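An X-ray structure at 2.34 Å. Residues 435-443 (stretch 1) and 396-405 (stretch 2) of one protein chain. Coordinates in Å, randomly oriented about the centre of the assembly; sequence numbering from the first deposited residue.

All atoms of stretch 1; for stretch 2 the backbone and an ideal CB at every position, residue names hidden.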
# COMPACT_ATOMS: atom_id res chain seq x y z
N VAL B 435 -20.55 -4.97 3.09
CA VAL B 435 -19.11 -5.19 2.86
C VAL B 435 -18.53 -6.19 3.86
O VAL B 435 -17.76 -7.08 3.47
CB VAL B 435 -18.32 -3.85 2.86
CG1 VAL B 435 -16.81 -4.10 2.84
CG2 VAL B 435 -18.71 -3.02 1.66
N ASP B 436 -18.92 -6.06 5.13
CA ASP B 436 -18.56 -7.04 6.16
C ASP B 436 -19.13 -8.42 5.85
O ASP B 436 -18.46 -9.43 6.08
CB ASP B 436 -19.04 -6.59 7.55
CG ASP B 436 -18.21 -5.45 8.14
OD1 ASP B 436 -18.55 -5.01 9.26
OD2 ASP B 436 -17.23 -5.00 7.50
N SER B 437 -20.35 -8.45 5.32
CA SER B 437 -20.97 -9.70 4.87
C SER B 437 -20.22 -10.32 3.71
O SER B 437 -20.00 -11.52 3.69
CB SER B 437 -22.43 -9.49 4.49
OG SER B 437 -23.19 -9.17 5.64
N ALA B 438 -19.82 -9.48 2.74
CA ALA B 438 -19.03 -9.91 1.59
C ALA B 438 -17.67 -10.49 1.97
O ALA B 438 -17.23 -11.49 1.40
CB ALA B 438 -18.86 -8.76 0.62
N PHE B 439 -17.00 -9.85 2.93
CA PHE B 439 -15.68 -10.27 3.36
C PHE B 439 -15.71 -11.61 4.10
O PHE B 439 -14.91 -12.50 3.81
CB PHE B 439 -15.01 -9.20 4.23
CG PHE B 439 -13.70 -9.64 4.83
CD1 PHE B 439 -12.57 -9.77 4.02
CD2 PHE B 439 -13.60 -9.92 6.19
CE1 PHE B 439 -11.35 -10.19 4.56
CE2 PHE B 439 -12.39 -10.34 6.74
CZ PHE B 439 -11.26 -10.47 5.92
N LEU B 440 -16.63 -11.72 5.06
CA LEU B 440 -16.88 -12.97 5.78
C LEU B 440 -17.30 -14.12 4.85
O LEU B 440 -16.86 -15.26 5.03
CB LEU B 440 -17.95 -12.75 6.84
CG LEU B 440 -17.60 -12.50 8.31
CD1 LEU B 440 -16.17 -12.03 8.51
CD2 LEU B 440 -18.58 -11.52 8.93
N ALA B 441 -18.13 -13.80 3.86
CA ALA B 441 -18.57 -14.76 2.83
C ALA B 441 -17.42 -15.34 2.02
O ALA B 441 -17.45 -16.51 1.65
CB ALA B 441 -19.54 -14.12 1.91
N ARG B 442 -16.41 -14.51 1.73
CA ARG B 442 -15.22 -14.98 1.02
C ARG B 442 -14.37 -15.87 1.90
O ARG B 442 -13.70 -16.78 1.40
CB ARG B 442 -14.39 -13.80 0.51
CG ARG B 442 -13.80 -14.05 -0.87
CD ARG B 442 -12.30 -13.83 -0.90
NE ARG B 442 -11.90 -12.49 -0.50
CZ ARG B 442 -10.67 -12.15 -0.12
NH1 ARG B 442 -9.71 -13.07 -0.09
NH2 ARG B 442 -10.40 -10.90 0.22
N MET B 443 -14.38 -15.62 3.21
CA MET B 443 -13.69 -16.48 4.17
C MET B 443 -14.36 -17.85 4.23
O MET B 443 -13.68 -18.86 4.32
CB MET B 443 -13.63 -15.87 5.58
CG MET B 443 -12.95 -14.50 5.68
SD MET B 443 -11.30 -14.44 4.97
CE MET B 443 -10.33 -15.02 6.35
N UNK B 396 -13.12 -0.16 3.11
CA UNK B 396 -13.48 -1.05 4.20
C UNK B 396 -12.97 -2.47 3.94
O UNK B 396 -12.54 -3.16 4.87
CB UNK B 396 -15.00 -1.06 4.40
N UNK B 397 -13.02 -2.89 2.68
CA UNK B 397 -12.54 -4.20 2.30
C UNK B 397 -11.04 -4.30 2.51
O UNK B 397 -10.56 -5.29 3.04
CB UNK B 397 -12.90 -4.50 0.84
N UNK B 398 -10.30 -3.26 2.09
CA UNK B 398 -8.85 -3.21 2.28
C UNK B 398 -8.46 -3.26 3.76
O UNK B 398 -7.53 -3.97 4.13
CB UNK B 398 -8.28 -1.94 1.64
N UNK B 399 -9.20 -2.52 4.58
CA UNK B 399 -9.08 -2.60 6.02
C UNK B 399 -9.20 -4.05 6.49
O UNK B 399 -8.26 -4.57 7.08
CB UNK B 399 -10.14 -1.73 6.69
N UNK B 400 -10.32 -4.70 6.18
CA UNK B 400 -10.55 -6.11 6.55
C UNK B 400 -9.50 -7.08 6.02
O UNK B 400 -9.09 -8.00 6.72
CB UNK B 400 -11.92 -6.55 6.04
N UNK B 401 -9.05 -6.86 4.79
CA UNK B 401 -7.99 -7.67 4.17
C UNK B 401 -6.60 -7.48 4.79
O UNK B 401 -5.77 -8.39 4.76
CB UNK B 401 -7.91 -7.34 2.68
N UNK B 402 -6.34 -6.30 5.35
CA UNK B 402 -5.00 -5.96 5.83
C UNK B 402 -4.81 -6.02 7.36
O UNK B 402 -3.68 -6.15 7.83
CB UNK B 402 -4.65 -4.55 5.35
N UNK B 403 -5.91 -5.99 8.09
CA UNK B 403 -5.91 -5.86 9.54
C UNK B 403 -6.23 -7.17 10.27
O UNK B 403 -5.69 -7.43 11.35
CB UNK B 403 -6.92 -4.79 9.95
N UNK B 404 -7.09 -7.98 9.67
CA UNK B 404 -7.66 -9.18 10.31
C UNK B 404 -6.62 -10.22 10.73
O UNK B 404 -6.68 -10.77 11.83
CB UNK B 404 -8.66 -9.84 9.36
N UNK B 405 -5.65 -10.48 9.86
CA UNK B 405 -4.69 -11.55 10.09
C UNK B 405 -3.79 -11.39 11.32
O UNK B 405 -3.41 -12.39 11.95
CB UNK B 405 -3.80 -11.68 8.85

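Both stretches are helical, with N-to-C directions 39° apart and axes 10.0 Å apart at closest approach. That spacing leaves room for side chains to interleave, and stretch 1 offers Val435, Phe439 and Arg442 pointing across, with Asp436 beside them.

At position 396 the CA-to-CB bond points toward stretch 1, and the ideal CB already lies 3.9 Å from Val435 CG1. An aliphatic start suits this spot: leucine, isoleucine or methionine would all serve. The deposited residue is Met396. Its CB packs on Val435 CG1 at 3.9 Å, while the end of the chain leads away, so the contact is made at the root of the side chain.

Position 397 points sideways, its ideal CB 4.4 Å from Val435 CG1. Beyond it lies an apolar strip formed by Val435, Ala438 and the near end of Phe439, which a long, flexible apolar chain could reach by bending; leucine would cover less of it. Met397 is found, with chi1 t and then chi2 and chi3 both p, curling back to the strip. Its CE sits 3.8 Å from Val435 CG1 and 4.1 Å from Ala438 CB. Its SD lies 3.9 Å from Phe439 CB and approaches the ring obliquely.

Positions 398 and 399 have nothing of stretch 1 within 5.5 Å of their ideal CB atoms, so this contact scarcely constrains them. They are Arg398 and Phe399.

Position 400 is the most demanding. Its ideal CB points toward stretch 1 and lies 3.8 Å from Phe439 CG, so methylene groups are wanted over the ring, while the carboxylate of Asp436 farther along favours a basic end. Lysine or arginine would answer both; leucine only the first. Arg400 does both. Its CB stands 3.6 Å from the centroid of the Phe439 ring, just 6° off the normal, a CH-pi contact over one face. Its NE makes a long salt bridge of 3.6 Å to Asp436 OD2. A water reinforces the pairing, donating to Asp436 OD1 at 2.8 Å and accepting a weak hydrogen bond from Arg400 NH1 at 3.4 Å.

Position 401 points sideways, its ideal CB 4.8 Å from Phe439 CE1 and 5.0 Å from Arg442 NH2. The cation calls for an acid or a polar acceptor, such as glutamate or glutamine. Glu401 extends its chain, chi2 t, and OE2 meets Arg442 NH2 at 2.9 Å in a salt bridge at the edge of the guanidinium.

Positions 402 and 403 are out of reach; Gln402 and Val403 occupy them.

Position 404 points toward stretch 1, its ideal CB 4.4 Å from Phe439 CZ. A compact residue, alanine, serine, threonine or valine, would suit. Thr404 closes the hole holding Phe439: OG1 lies 3.8 Å from Phe439 CE2 and donates to Arg400 O at 2.6 Å, satisfying its hydroxyl within its own helix.

Position 405 is sideways and unconstrained here; it is Glu405.

Stretch 2 (396-405) MMRFREQVTE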
# COMPACT_ATOMS: atom_id res chain seq x y z
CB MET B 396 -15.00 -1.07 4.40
CG MET B 396 -15.62 0.31 4.49
SD MET B 396 -17.43 0.26 4.49
CE MET B 396 -17.81 1.85 5.22
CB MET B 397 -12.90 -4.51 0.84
CG MET B 397 -12.63 -5.95 0.39
SD MET B 397 -13.67 -7.21 1.18
CE MET B 397 -15.30 -6.74 0.60
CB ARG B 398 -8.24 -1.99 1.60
CG ARG B 398 -8.01 -2.16 0.11
CD ARG B 398 -7.07 -1.11 -0.44
NE ARG B 398 -7.63 0.24 -0.36
CZ ARG B 398 -8.34 0.82 -1.32
NH1 ARG B 398 -8.80 2.06 -1.15
NH2 ARG B 398 -8.61 0.17 -2.44
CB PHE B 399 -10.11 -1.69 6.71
CG PHE B 399 -10.08 -1.77 8.21
CD1 PHE B 399 -11.02 -2.51 8.91
CD2 PHE B 399 -9.10 -1.09 8.93
CE1 PHE B 399 -10.99 -2.58 10.30
CE2 PHE B 399 -9.07 -1.16 10.33
CZ PHE B 399 -10.01 -1.90 11.01
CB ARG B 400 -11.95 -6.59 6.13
CG ARG B 400 -13.12 -6.00 6.93
CD ARG B 400 -13.09 -6.38 8.42
NE ARG B 400 -14.11 -5.65 9.18
CZ ARG B 400 -14.09 -5.43 10.49
NH1 ARG B 400 -15.08 -4.75 11.06
NH2 ARG B 400 -13.08 -5.87 11.24
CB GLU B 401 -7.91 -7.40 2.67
CG GLU B 401 -9.03 -8.02 1.86
CD GLU B 401 -8.99 -7.61 0.39
OE1 GLU B 401 -8.08 -6.85 -0.00
OE2 GLU B 401 -9.88 -8.06 -0.37
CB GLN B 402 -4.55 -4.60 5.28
CG GLN B 402 -4.05 -4.70 3.84
CD GLN B 402 -4.03 -3.39 3.09
OE1 GLN B 402 -4.03 -3.37 1.86
NE2 GLN B 402 -4.01 -2.27 3.82
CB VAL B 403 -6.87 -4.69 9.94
CG1 VAL B 403 -7.61 -4.95 11.25
CG2 VAL B 403 -6.12 -3.38 9.96
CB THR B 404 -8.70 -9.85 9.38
OG1 THR B 404 -9.72 -8.90 9.06
CG2 THR B 404 -9.33 -11.06 10.03
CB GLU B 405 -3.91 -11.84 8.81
CG GLU B 405 -4.83 -12.44 7.74
CD GLU B 405 -4.21 -12.47 6.37
OE1 GLU B 405 -3.54 -11.49 5.99
OE2 GLU B 405 -4.40 -13.49 5.66
O HOH W 1 -17.92 -2.91 10.99
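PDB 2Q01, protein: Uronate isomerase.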